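Cell cycle serine/threonine-protein kinase CDC5/MSD2 (Saccharomyces cerevisiae, PDB 6MF4) phosphorylates serine and threonine residues of proteins in the cell cycle, including mitotic exit, in budding yeast, and recognises substrates through the C-terminal polo-box domain described here. Local coordinates at residues L45-I53 with R201-F209; V122-R132 with H167-A175. All coordinates share one frame; numbering follows the deposited sequence.

Interaction 1 of 2, residues L45-I53 with R201-F209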
loop_
_atom_site.group_PDB
_atom_site.type_symbol
_atom_site.label_atom_id
_atom_site.label_comp_id
_atom_site.label_asym_id
_atom_site.label_seq_id
_atom_site.Cartn_x
_atom_site.Cartn_y
_atom_site.Cartn_z
ATOM N N LEU A 45 -4.899 17.653 8.212
ATOM C CA LEU A 45 -4.758 17.012 6.912
ATOM C C LEU A 45 -6.082 17.064 6.177
ATOM O O LEU A 45 -7.120 16.696 6.725
ATOM C CB LEU A 45 -4.296 15.558 7.044
ATOM C CG LEU A 45 -2.810 15.305 7.301
ATOM C CD1 LEU A 45 -2.563 13.811 7.437
ATOM C CD2 LEU A 45 -1.943 15.892 6.189
ATOM N N ILE A 46 -6.033 17.528 4.933
ATOM C CA ILE A 46 -7.215 17.590 4.088
ATOM C C ILE A 46 -6.978 16.782 2.826
ATOM O O ILE A 46 -6.170 17.157 1.976
ATOM C CB ILE A 46 -7.575 19.041 3.715
ATOM C CG1 ILE A 46 -7.785 19.883 4.978
ATOM C CG2 ILE A 46 -8.820 19.074 2.832
ATOM C CD1 ILE A 46 -8.918 19.399 5.875
ATOM N N ALA A 47 -7.685 15.663 2.720
ATOM C CA ALA A 47 -7.608 14.825 1.536
ATOM C C ALA A 47 -8.188 15.567 0.340
ATOM O O ALA A 47 -9.343 15.992 0.366
ATOM C CB ALA A 47 -8.347 13.515 1.763
ATOM N N THR A 48 -7.377 15.738 -0.699
ATOM C CA THR A 48 -7.862 16.319 -1.943
ATOM C C THR A 48 -8.697 15.283 -2.675
ATOM O O THR A 48 -9.673 15.622 -3.340
ATOM C CB THR A 48 -6.711 16.804 -2.850
ATOM O OG1 THR A 48 -5.700 15.793 -2.939
ATOM C CG2 THR A 48 -6.097 18.076 -2.294
ATOM N N SER A 49 -8.318 14.016 -2.538
ATOM C CA SER A 49 -9.074 12.934 -3.155
ATOM C C SER A 49 -8.715 11.571 -2.572
ATOM O O SER A 49 -7.681 11.400 -1.925
ATOM C CB SER A 49 -8.839 12.922 -4.663
ATOM O OG SER A 49 -7.525 12.490 -4.960
ATOM N N THR A 50 -9.581 10.601 -2.838
ATOM C CA THR A 50 -9.449 9.249 -2.318
ATOM C C THR A 50 -10.477 8.403 -3.052
ATOM O O THR A 50 -11.467 8.941 -3.546
ATOM C CB THR A 50 -9.680 9.193 -0.787
ATOM O OG1 THR A 50 -9.440 7.867 -0.305
ATOM C CG2 THR A 50 -11.109 9.614 -0.436
ATOM N N ASN A 51 -10.254 7.096 -3.155
ATOM C CA ASN A 51 -11.229 6.245 -3.829
ATOM C C ASN A 51 -12.422 5.950 -2.924
ATOM O O ASN A 51 -12.275 5.782 -1.714
ATOM C CB ASN A 51 -10.591 4.937 -4.306
ATOM C CG ASN A 51 -9.934 4.156 -3.186
ATOM O OD1 ASN A 51 -9.083 4.679 -2.464
ATOM N ND2 ASN A 51 -10.316 2.891 -3.045
ATOM N N VAL A 52 -13.607 5.903 -3.524
ATOM C CA VAL A 52 -14.836 5.651 -2.780
ATOM C C VAL A 52 -14.990 4.168 -2.475
ATOM O O VAL A 52 -14.975 3.334 -3.376
ATOM C CB VAL A 52 -16.082 6.132 -3.553
ATOM C CG1 VAL A 52 -17.350 5.892 -2.730
ATOM C CG2 VAL A 52 -15.952 7.604 -3.914
ATOM N N ILE A 53 -15.149 3.855 -1.194
ATOM C CA ILE A 53 -15.379 2.488 -0.744
ATOM C C ILE A 53 -16.847 2.372 -0.346
ATOM O O ILE A 53 -17.308 3.086 0.544
ATOM C CB ILE A 53 -14.470 2.113 0.451
ATOM C CG1 ILE A 53 -12.989 2.392 0.131
ATOM C CG2 ILE A 53 -14.703 0.656 0.874
ATOM C CD1 ILE A 53 -12.184 1.194 -0.317
ATOM N N ARG A 201 -5.850 -1.289 -1.820
ATOM C CA ARG A 201 -7.206 -1.206 -1.286
ATOM C C ARG A 201 -7.723 0.225 -1.265
ATOM O O ARG A 201 -8.887 0.480 -1.571
ATOM C CB ARG A 201 -7.266 -1.765 0.128
ATOM C CG ARG A 201 -7.048 -3.253 0.243
ATOM C CD ARG A 201 -6.848 -3.604 1.709
ATOM N NE ARG A 201 -7.187 -4.986 1.992
ATOM C CZ ARG A 201 -7.020 -5.570 3.171
ATOM N NH1 ARG A 201 -6.501 -4.899 4.192
ATOM N NH2 ARG A 201 -7.362 -6.840 3.323
ATOM N N ARG A 202 -6.861 1.154 -0.870
ATOM C CA ARG A 202 -7.258 2.550 -0.756
ATOM C C ARG A 202 -6.050 3.451 -0.936
ATOM O O ARG A 202 -4.956 3.138 -0.466
ATOM C CB ARG A 202 -7.926 2.813 0.599
ATOM C CG ARG A 202 -8.416 4.250 0.791
ATOM C CD ARG A 202 -9.387 4.373 1.959
ATOM N NE ARG A 202 -8.774 4.028 3.237
ATOM C CZ ARG A 202 -9.447 3.844 4.367
ATOM N NH1 ARG A 202 -10.770 3.957 4.384
ATOM N NH2 ARG A 202 -8.799 3.525 5.481
ATOM N N TYR A 203 -6.253 4.551 -1.652
ATOM C CA TYR A 203 -5.257 5.609 -1.721
ATOM C C TYR A 203 -5.890 6.908 -1.257
ATOM O O TYR A 203 -7.099 7.098 -1.390
ATOM C CB TYR A 203 -4.701 5.767 -3.133
ATOM C CG TYR A 203 -5.700 6.324 -4.117
ATOM C CD1 TYR A 203 -5.868 7.696 -4.268
ATOM C CD2 TYR A 203 -6.477 5.481 -4.895
ATOM C CE1 TYR A 203 -6.782 8.209 -5.161
ATOM C CE2 TYR A 203 -7.392 5.985 -5.797
ATOM C CZ TYR A 203 -7.540 7.350 -5.925
ATOM O OH TYR A 203 -8.453 7.859 -6.820
ATOM N N THR A 204 -5.070 7.790 -0.702
ATOM C CA THR A 204 -5.523 9.116 -0.314
ATOM C C THR A 204 -4.454 10.128 -0.662
ATOM O O THR A 204 -3.288 9.964 -0.300
ATOM C CB THR A 204 -5.835 9.211 1.184
ATOM O OG1 THR A 204 -6.719 8.148 1.560
ATOM C CG2 THR A 204 -6.481 10.562 1.510
ATOM N N ARG A 205 -4.866 11.172 -1.370
ATOM C CA ARG A 205 -3.975 12.258 -1.731
ATOM C C ARG A 205 -4.108 13.435 -0.784
ATOM O O ARG A 205 -5.196 13.984 -0.613
ATOM C CB ARG A 205 -4.260 12.722 -3.151
ATOM C CG ARG A 205 -3.702 11.795 -4.198
ATOM C CD ARG A 205 -2.931 12.560 -5.257
ATOM N NE ARG A 205 -3.710 12.661 -6.478
ATOM C CZ ARG A 205 -3.392 13.427 -7.513
ATOM N NH1 ARG A 205 -2.304 14.191 -7.481
ATOM N NH2 ARG A 205 -4.176 13.428 -8.578
ATOM N N TYR A 206 -2.990 13.799 -0.169
ATOM C CA TYR A 206 -2.886 15.006 0.640
ATOM C C TYR A 206 -1.857 15.914 -0.012
ATOM O O TYR A 206 -1.064 15.464 -0.838
ATOM C CB TYR A 206 -2.459 14.688 2.077
ATOM C CG TYR A 206 -3.332 13.706 2.831
ATOM C CD1 TYR A 206 -4.523 14.113 3.414
ATOM C CD2 TYR A 206 -2.941 12.380 2.992
ATOM C CE1 TYR A 206 -5.312 13.226 4.118
ATOM C CE2 TYR A 206 -3.724 11.488 3.693
ATOM C CZ TYR A 206 -4.910 11.915 4.254
ATOM O OH TYR A 206 -5.694 11.030 4.961
ATOM N N LYS A 207 -1.851 17.187 0.366
ATOM C CA LYS A 207 -0.836 18.102 -0.132
ATOM C C LYS A 207 0.579 17.610 0.210
ATOM O O LYS A 207 1.434 17.543 -0.673
ATOM C CB LYS A 207 -1.073 19.514 0.420
ATOM N N PRO A 208 0.837 17.253 1.484
ATOM C CA PRO A 208 2.202 16.829 1.827
ATOM C C PRO A 208 2.586 15.425 1.345
ATOM O O PRO A 208 3.776 15.164 1.157
ATOM C CB PRO A 208 2.209 16.882 3.359
ATOM C CG PRO A 208 0.794 16.722 3.753
ATOM C CD PRO A 208 -0.002 17.403 2.685
ATOM N N PHE A 209 1.615 14.537 1.154
ATOM C CA PHE A 209 1.935 13.178 0.726
ATOM C C PHE A 209 0.729 12.446 0.152
ATOM O O PHE A 209 -0.421 12.840 0.365
ATOM C CB PHE A 209 2.516 12.367 1.898
ATOM C CG PHE A 209 1.562 12.182 3.048
ATOM C CD1 PHE A 209 1.478 13.128 4.058
ATOM C CD2 PHE A 209 0.758 11.056 3.128
ATOM C CE1 PHE A 209 0.604 12.961 5.114
ATOM C CE2 PHE A 209 -0.118 10.880 4.185
ATOM C CZ PHE A 209 -0.195 11.834 5.180
HETATM O O HOH W 1 -7.866 10.906 -6.779
#
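The edge of the antiparallel sheet of polo box 2 is extended here, where Ser49 and Thr50 pair with Arg205 and Thr204. Ser49 and Arg205 are a hydrogen-bonded pair, with Arg205 N to Ser49 O at 2.9 Å and nearly straight. Thr50 and Thr204 are a non-hydrogen-bonded pair whose side chains lie side by side. Thr50 OG1 sits anti to its backbone N (chi1 -176°) and donates to Tyr203 O at 2.7 Å. Beyond Ser49 the ladder is replaced by a double grip: Arg205 O accepts from Thr48 N at 2.8 Å and from Thr48 OG1, which approaches from above the carbonyl plane. At the other end the Asn51 amide stands in for a backbone partner. Its OD1 accepts from Tyr203 N at 2.9 Å, and its ND2 donates to Arg201 O at 3.2 Å. The two bonds fix the rotation of the amide. Asn51 N lies over one face of the Tyr203 ring. A leucine in place of Asn51 would probably leave Tyr203 N and Arg201 O without these partners and this end of the pairing less firmly held. At the Leu45 end of the contact, the Tyr206 ring is sandwiched between Thr204 CG2 on one face and Leu45 CD1 over the centre of the other. The same Leu45 CD1 meets Phe209 CZ at 3.8 Å. Helix 269-283 flanks the contact, with Gln282 bonded to Tyr206 OH and Lys283 to Thr204 OG1. Helix 56-82 packs on Ile53 and Arg202, while strand 209-214 pairs with 201-205 on its other side.

Interaction 2 of 2, residues V122-R132 with H167-A175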
loop_
_atom_site.group_PDB
_atom_site.type_symbol
_atom_site.label_atom_id
_atom_site.label_comp_id
_atom_site.label_asym_id
_atom_site.label_seq_id
_atom_site.Cartn_x
_atom_site.Cartn_y
_atom_site.Cartn_z
ATOM N N VAL A 122 -5.511 -1.673 -11.977
ATOM C CA VAL A 122 -6.432 -0.592 -12.288
ATOM C C VAL A 122 -7.563 -0.660 -11.280
ATOM O O VAL A 122 -8.229 -1.686 -11.146
ATOM C CB VAL A 122 -6.991 -0.672 -13.716
ATOM C CG1 VAL A 122 -7.970 0.473 -13.969
ATOM C CG2 VAL A 122 -5.858 -0.631 -14.733
ATOM N N LEU A 123 -7.730 0.436 -10.551
ATOM C CA LEU A 123 -8.814 0.598 -9.604
ATOM C C LEU A 123 -9.924 1.357 -10.316
ATOM O O LEU A 123 -9.798 2.550 -10.595
ATOM C CB LEU A 123 -8.326 1.341 -8.357
ATOM C CG LEU A 123 -9.336 1.678 -7.258
ATOM C CD1 LEU A 123 -10.144 0.461 -6.849
ATOM C CD2 LEU A 123 -8.596 2.252 -6.058
ATOM N N PHE A 124 -10.995 0.647 -10.645
ATOM C CA PHE A 124 -12.080 1.228 -11.420
ATOM C C PHE A 124 -12.978 2.085 -10.535
ATOM O O PHE A 124 -12.923 2.001 -9.309
ATOM C CB PHE A 124 -12.876 0.122 -12.103
ATOM C CG PHE A 124 -12.098 -0.593 -13.164
ATOM C CD1 PHE A 124 -12.111 -0.139 -14.470
ATOM C CD2 PHE A 124 -11.330 -1.699 -12.850
ATOM C CE1 PHE A 124 -11.380 -0.786 -15.450
ATOM C CE2 PHE A 124 -10.599 -2.352 -13.824
ATOM C CZ PHE A 124 -10.623 -1.896 -15.123
ATOM N N ASN A 125 -13.802 2.914 -11.162
ATOM C CA ASN A 125 -14.575 3.907 -10.429
ATOM C C ASN A 125 -15.667 3.295 -9.554
ATOM O O ASN A 125 -16.123 3.926 -8.605
ATOM C CB ASN A 125 -15.179 4.916 -11.411
ATOM C CG ASN A 125 -14.127 5.807 -12.048
ATOM O OD1 ASN A 125 -13.063 6.033 -11.474
ATOM N ND2 ASN A 125 -14.418 6.315 -13.239
ATOM N N ASN A 126 -16.075 2.066 -9.856
ATOM C CA ASN A 126 -17.073 1.379 -9.036
ATOM C C ASN A 126 -16.431 0.608 -7.883
ATOM O O ASN A 126 -17.108 -0.104 -7.145
ATOM C CB ASN A 126 -17.923 0.436 -9.894
ATOM C CG ASN A 126 -17.151 -0.773 -10.391
ATOM O OD1 ASN A 126 -15.921 -0.836 -10.296
ATOM N ND2 ASN A 126 -17.876 -1.741 -10.943
ATOM N N GLY A 127 -15.117 0.749 -7.741
ATOM C CA GLY A 127 -14.407 0.188 -6.607
ATOM C C GLY A 127 -13.801 -1.181 -6.850
ATOM O O GLY A 127 -13.114 -1.711 -5.977
ATOM N N THR A 128 -14.057 -1.763 -8.020
ATOM C CA THR A 128 -13.458 -3.047 -8.363
ATOM C C THR A 128 -12.054 -2.844 -8.932
ATOM O O THR A 128 -11.696 -1.744 -9.361
ATOM C CB THR A 128 -14.320 -3.840 -9.377
ATOM O OG1 THR A 128 -14.395 -3.128 -10.618
ATOM C CG2 THR A 128 -15.733 -4.078 -8.820
ATOM N N THR A 129 -11.269 -3.914 -8.924
ATOM C CA THR A 129 -9.890 -3.872 -9.392
ATOM C C THR A 129 -9.590 -5.023 -10.345
ATOM O O THR A 129 -10.067 -6.141 -10.145
ATOM C CB THR A 129 -8.899 -3.940 -8.211
ATOM O OG1 THR A 129 -8.992 -2.743 -7.431
ATOM C CG2 THR A 129 -7.456 -4.110 -8.704
ATOM N N VAL A 130 -8.814 -4.734 -11.387
ATOM C CA VAL A 130 -8.117 -5.776 -12.129
ATOM C C VAL A 130 -6.639 -5.637 -11.811
ATOM O O VAL A 130 -6.053 -4.564 -11.984
ATOM C CB VAL A 130 -8.341 -5.692 -13.653
ATOM C CG1 VAL A 130 -7.389 -6.634 -14.395
ATOM C CG2 VAL A 130 -9.772 -6.038 -13.998
ATOM N N LEU A 131 -6.058 -6.721 -11.309
ATOM C CA LEU A 131 -4.633 -6.790 -11.051
ATOM C C LEU A 131 -3.995 -7.679 -12.114
ATOM O O LEU A 131 -4.152 -8.894 -12.097
ATOM C CB LEU A 131 -4.355 -7.326 -9.644
ATOM C CG LEU A 131 -2.884 -7.328 -9.218
ATOM C CD1 LEU A 131 -2.366 -5.907 -9.042
ATOM C CD2 LEU A 131 -2.693 -8.136 -7.943
ATOM N N ARG A 132 -3.296 -7.043 -13.046
ATOM C CA ARG A 132 -2.616 -7.720 -14.144
ATOM C C ARG A 132 -1.216 -8.152 -13.712
ATOM O O ARG A 132 -0.368 -7.310 -13.420
ATOM C CB ARG A 132 -2.549 -6.777 -15.349
ATOM C CG ARG A 132 -1.826 -7.280 -16.588
ATOM C CD ARG A 132 -1.383 -6.072 -17.401
ATOM N NE ARG A 132 -0.879 -6.392 -18.736
ATOM C CZ ARG A 132 0.402 -6.595 -19.036
ATOM N NH1 ARG A 132 1.343 -6.546 -18.094
ATOM N NH2 ARG A 132 0.743 -6.865 -20.287
ATOM N N HIS A 167 -12.940 -3.882 -19.278
ATOM C CA HIS A 167 -11.987 -3.667 -18.192
ATOM C C HIS A 167 -10.567 -3.915 -18.690
ATOM O O HIS A 167 -9.647 -3.163 -18.374
ATOM C CB HIS A 167 -12.273 -4.586 -16.998
ATOM C CG HIS A 167 -13.676 -4.504 -16.483
ATOM N ND1 HIS A 167 -14.766 -4.912 -17.221
ATOM C CD2 HIS A 167 -14.164 -4.074 -15.296
ATOM C CE1 HIS A 167 -15.868 -4.731 -16.513
ATOM N NE2 HIS A 167 -15.531 -4.226 -15.341
ATOM N N LEU A 168 -10.382 -4.977 -19.466
ATOM C CA LEU A 168 -9.043 -5.337 -19.912
ATOM C C LEU A 168 -8.534 -4.411 -21.017
ATOM O O LEU A 168 -7.327 -4.290 -21.210
ATOM C CB LEU A 168 -9.017 -6.793 -20.372
ATOM C CG LEU A 168 -9.135 -7.795 -19.217
ATOM C CD1 LEU A 168 -9.435 -9.170 -19.763
ATOM C CD2 LEU A 168 -7.870 -7.819 -18.375
ATOM N N GLU A 169 -9.440 -3.749 -21.735
ATOM C CA GLU A 169 -9.029 -2.715 -22.684
ATOM C C GLU A 169 -8.435 -1.520 -21.935
ATOM O O GLU A 169 -7.448 -0.928 -22.373
ATOM C CB GLU A 169 -10.206 -2.257 -23.548
ATOM C CG GLU A 169 -10.736 -3.321 -24.494
ATOM C CD GLU A 169 -9.682 -3.820 -25.467
ATOM O OE1 GLU A 169 -9.062 -2.988 -26.161
ATOM O OE2 GLU A 169 -9.468 -5.049 -25.529
ATOM N N VAL A 170 -9.047 -1.165 -20.810
ATOM C CA VAL A 170 -8.519 -0.102 -19.964
ATOM C C VAL A 170 -7.186 -0.543 -19.364
ATOM O O VAL A 170 -6.236 0.236 -19.301
ATOM C CB VAL A 170 -9.509 0.272 -18.840
ATOM C CG1 VAL A 170 -8.870 1.229 -17.826
ATOM C CG2 VAL A 170 -10.753 0.899 -19.433
ATOM N N VAL A 171 -7.118 -1.794 -18.920
ATOM C CA VAL A 171 -5.881 -2.323 -18.353
ATOM C C VAL A 171 -4.763 -2.277 -19.396
ATOM O O VAL A 171 -3.614 -1.959 -19.076
ATOM C CB VAL A 171 -6.071 -3.767 -17.835
ATOM C CG1 VAL A 171 -4.727 -4.436 -17.549
ATOM C CG2 VAL A 171 -6.922 -3.765 -16.576
ATOM N N ASP A 172 -5.109 -2.578 -20.645
ATOM C CA ASP A 172 -4.150 -2.536 -21.745
ATOM C C ASP A 172 -3.612 -1.123 -21.946
ATOM O O ASP A 172 -2.414 -0.935 -22.176
ATOM C CB ASP A 172 -4.799 -3.055 -23.035
ATOM C CG ASP A 172 -3.876 -2.958 -24.235
ATOM O OD1 ASP A 172 -2.861 -3.687 -24.250
ATOM O OD2 ASP A 172 -4.174 -2.169 -25.163
ATOM N N PHE A 173 -4.493 -0.131 -21.849
ATOM C CA PHE A 173 -4.074 1.261 -21.943
ATOM C C PHE A 173 -3.011 1.576 -20.890
ATOM O O PHE A 173 -1.983 2.181 -21.191
ATOM C CB PHE A 173 -5.268 2.209 -21.774
ATOM C CG PHE A 173 -4.873 3.653 -21.613
ATOM C CD1 PHE A 173 -4.680 4.460 -22.719
ATOM C CD2 PHE A 173 -4.679 4.197 -20.351
ATOM C CE1 PHE A 173 -4.309 5.779 -22.573
ATOM C CE2 PHE A 173 -4.301 5.516 -20.199
ATOM C CZ PHE A 173 -4.116 6.308 -21.310
ATOM N N PHE A 174 -3.255 1.161 -19.653
ATOM C CA PHE A 174 -2.334 1.494 -18.575
ATOM C C PHE A 174 -1.065 0.645 -18.633
ATOM O O PHE A 174 -0.002 1.105 -18.230
ATOM C CB PHE A 174 -3.031 1.361 -17.222
ATOM C CG PHE A 174 -3.936 2.521 -16.911
ATOM C CD1 PHE A 174 -3.405 3.783 -16.700
ATOM C CD2 PHE A 174 -5.311 2.362 -16.861
ATOM C CE1 PHE A 174 -4.223 4.859 -16.428
ATOM C CE2 PHE A 174 -6.135 3.438 -16.587
ATOM C CZ PHE A 174 -5.588 4.688 -16.369
ATOM N N ALA A 175 -1.160 -0.572 -19.162
ATOM C CA ALA A 175 0.037 -1.388 -19.372
ATOM C C ALA A 175 0.995 -0.685 -20.336
ATOM O O ALA A 175 2.209 -0.662 -20.120
ATOM C CB ALA A 175 -0.337 -2.771 -19.899
HETATM O O HOH W 2 -16.532 -3.846 -12.608
#
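Phe124 holds CG anti to the carbonyl carbon (chi1 -67°), as does His167, and this brings their rings together edge to face. The edge of His167 points at the Phe124 face, with ring centroids 5.2 Å apart and planes at 66°. His167 CD2 stands over the centre of the Phe124 ring. Val122 CG1 lies over the centre of the opposite face, and His167 O sits in plane at the edge. Phe124 CE1 also meets Val170 CG1, at 4.0 Å. This is helix 165-178 of polo box 1 lying against its antiparallel sheet. Strand 129-132 and the helix segment run at 52° to each other, with axes 9.7 Å apart. Val171 is the central residue on the helix side. Its CG2 touches Val130 CG1 at 3.6 Å and also Val122 CG2. Its CG1 rests on Arg132 CD at 3.7 Å. Val122 CG2 reaches Phe174 CD2 at 3.7 Å as well. The Arg132 chain is extended from CG to NE, which carries the guanidinium along the helix until Ala175 CB lies over one of its faces. No direct hydrogen bond joins the two segments. A water does so instead: it accepts from Asn126 ND2, donates to Thr128 OG1 and lies 2.9 Å from His167 NE2, in the ring plane. Asn126 OD1 accepts from Thr128 N, which makes an Asx turn, and also takes Thr128 OG1 in its carbonyl plane, on a lone pair.

The centres of the two interactions lie about 19 Å apart, one in each half of the polo-box domain. Interaction 1 belongs to the seven-strand antiparallel sheet, with its second segment in polo box 2. Interaction 2 joins the six-strand sheet of polo box 1 to helix 165-178. Along the chain, 45-53 comes first, both segments of interaction 2 follow, and 201-209 comes last. The first modelled residues of the chain thus form an outermost strand of the sheet that holds 201-205. The two contacts touch through Leu123, whose CD2 lies 3.5 Å from Asn51 ND2 and 3.9 Å from Tyr203 CE2. The two polo boxes therefore meet directly here.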